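Local coordinates for tRNA (adenine-N(1)-)-methyltransferase (Thermus thermophilus, PDB 2PWY), which catalyses the S-adenosyl-L-methionine-dependent methylation of adenosine 58 of tRNA at N1, working as a homotetramer built as a dimer of dimers, at the interface of chains A and B. Coordinates in Å, arbitrary orientation; residue numbers count along the deposited sequence, not the author numbering. Chains: chain A/B, tRNA (adenine-N(1)-)-methyltransferase.

The interface of chains A and B. Residues chain A 63-66, 116; chain B 93-95, 193.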
loop_
_atom_site.group_PDB
_atom_site.type_symbol
_atom_site.label_atom_id
_atom_site.label_comp_id
_atom_site.label_asym_id
_atom_site.label_seq_id
_atom_site.Cartn_x
_atom_site.Cartn_y
_atom_site.Cartn_z
ATOM N N ARG A 63 17.112 -3.244 26.417
ATOM C CA ARG A 63 15.831 -3.530 27.035
ATOM C C ARG A 63 14.859 -3.686 25.861
ATOM O O ARG A 63 14.659 -2.725 25.111
ATOM C CB ARG A 63 15.379 -2.366 27.924
ATOM C CG ARG A 63 13.909 -2.432 28.286
ATOM C CD ARG A 63 13.411 -1.150 28.884
ATOM N NE ARG A 63 11.997 -1.248 29.262
ATOM C CZ ARG A 63 11.450 -0.563 30.260
ATOM N NH1 ARG A 63 12.192 0.271 30.989
ATOM N NH2 ARG A 63 10.168 -0.714 30.545
ATOM N N PRO A 64 14.276 -4.886 25.671
ATOM C CA PRO A 64 13.395 -5.067 24.503
ATOM C C PRO A 64 12.145 -4.221 24.657
ATOM O O PRO A 64 11.574 -4.160 25.750
ATOM C CB PRO A 64 13.024 -6.561 24.541
ATOM C CG PRO A 64 13.327 -7.010 25.954
ATOM C CD PRO A 64 14.378 -6.105 26.505
ATOM N N THR A 65 11.765 -3.534 23.586
ATOM C CA THR A 65 10.465 -2.894 23.531
ATOM C C THR A 65 9.385 -3.983 23.494
ATOM O O THR A 65 9.677 -5.157 23.211
ATOM C CB THR A 65 10.320 -2.024 22.280
ATOM O OG1 THR A 65 10.369 -2.860 21.112
ATOM C CG2 THR A 65 11.441 -0.969 22.207
ATOM N N LEU A 66 8.135 -3.602 23.763
ATOM C CA LEU A 66 7.045 -4.567 23.687
ATOM C C LEU A 66 6.940 -5.168 22.272
ATOM O O LEU A 66 6.704 -6.365 22.125
ATOM C CB LEU A 66 5.728 -3.931 24.147
ATOM C CG LEU A 66 4.487 -4.827 24.125
ATOM C CD1 LEU A 66 4.703 -6.117 24.928
ATOM C CD2 LEU A 66 3.269 -4.076 24.640
ATOM N N ARG A 116 -1.037 -2.675 29.197
ATOM C CA ARG A 116 -0.456 -1.324 29.217
ATOM C C ARG A 116 -1.512 -0.256 29.099
ATOM O O ARG A 116 -1.444 0.764 29.801
ATOM C CB ARG A 116 0.510 -1.120 28.063
ATOM C CG ARG A 116 1.875 -1.722 28.272
ATOM C CD ARG A 116 2.778 -1.252 27.156
ATOM N NE ARG A 116 4.154 -1.611 27.440
ATOM C CZ ARG A 116 5.188 -1.302 26.666
ATOM N NH1 ARG A 116 5.006 -0.626 25.537
ATOM N NH2 ARG A 116 6.407 -1.684 27.039
ATOM N N ASP B 93 7.612 2.928 22.772
ATOM C CA ASP B 93 7.519 1.862 23.773
ATOM C C ASP B 93 7.060 2.409 25.131
ATOM O O ASP B 93 7.667 2.109 26.161
ATOM C CB ASP B 93 8.880 1.116 23.901
ATOM C CG ASP B 93 8.799 -0.124 24.772
ATOM O OD1 ASP B 93 7.791 -0.872 24.663
ATOM O OD2 ASP B 93 9.746 -0.336 25.570
ATOM N N LEU B 94 5.994 3.212 25.125
ATOM C CA LEU B 94 5.538 3.869 26.353
ATOM C C LEU B 94 4.684 2.925 27.189
ATOM O O LEU B 94 3.710 2.360 26.695
ATOM C CB LEU B 94 4.772 5.162 26.043
ATOM C CG LEU B 94 5.609 6.262 25.370
ATOM C CD1 LEU B 94 4.759 7.495 25.115
ATOM C CD2 LEU B 94 6.875 6.622 26.176
ATOM N N ALA B 95 5.071 2.772 28.451
ATOM C CA ALA B 95 4.313 2.003 29.431
ATOM C C ALA B 95 3.907 2.935 30.576
ATOM O O ALA B 95 4.493 4.010 30.755
ATOM C CB ALA B 95 5.152 0.837 29.968
ATOM N N PHE B 193 14.050 5.766 22.947
ATOM C CA PHE B 193 13.806 6.274 21.595
ATOM C C PHE B 193 13.397 7.724 21.482
ATOM O O PHE B 193 12.658 8.248 22.311
ATOM C CB PHE B 193 12.744 5.422 20.868
ATOM C CG PHE B 193 13.182 4.004 20.588
ATOM C CD1 PHE B 193 13.703 3.661 19.336
ATOM C CD2 PHE B 193 13.055 3.011 21.567
ATOM C CE1 PHE B 193 14.100 2.345 19.063
ATOM C CE2 PHE B 193 13.460 1.692 21.317
ATOM C CZ PHE B 193 13.976 1.351 20.061
HETATM O O HOH W 1 10.087 -2.422 27.231
HETATM O O HOH W 2 2.851 1.201 24.306
#
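A:Arg116 reaches across to B:Asp93 and forms a salt bridge with its carboxylate. Its side chain runs extended from CG to NE, which carries the guanidinium end-on to the acid. NH1 and NH2 both give hydrogen bonds to the same carboxylate oxygen, with A:Arg116 NH2 2.9 Å from B:Asp93 OD1. That oxygen lies almost in the guanidinium plane. Seen from the acid, the nitrogens come from above the carboxylate, and the two planes are turned 41° apart. The backbone N of A:Leu66 gives OD1 a third, nearly straight hydrogen bond of 2.9 Å (A:Leu66 N to B:Asp93 OD1). With CG of B:Asp93 anti to its own N (chi1 -172°), the carboxylate points into this nest of donors. The other oxygen, B:Asp93 OD2, lies 2.7 Å from the O of a water, which also meets A:Arg63 NE and the carbonyl O of A:Pro64. The positive charge and the three donors probably favour the ionised acid. B:Ala95 lies toward the rim of one face of the guanidinium and A:Leu66 CB toward the rim of the opposite face, which probably helps to hold its tilt. A second water links A:Arg116 NH1 to the carbonyl O of B:Leu94. A leucine in place of A:Arg116 would probably leave B:Asp93 OD1 without its salt-bridge partner and the water next to B:Leu94 O without this link to chain A. Beside the polar centre, A:Thr65 packs on B:Asp93, and A:Thr65 CG2 touches the ring of B:Phe193 at CE2, 3.5 Å away. In the fold, A:Arg116 lies near the end of helix 109-118 and A:Leu66 starts helix 66-72. B:Asp93 to B:Ala95 form a loop after helix 82-91, and B:Phe193 belongs to strand 192-198. The two-fold axis of this interface within the tetramer repeats the contact with the chains exchanged.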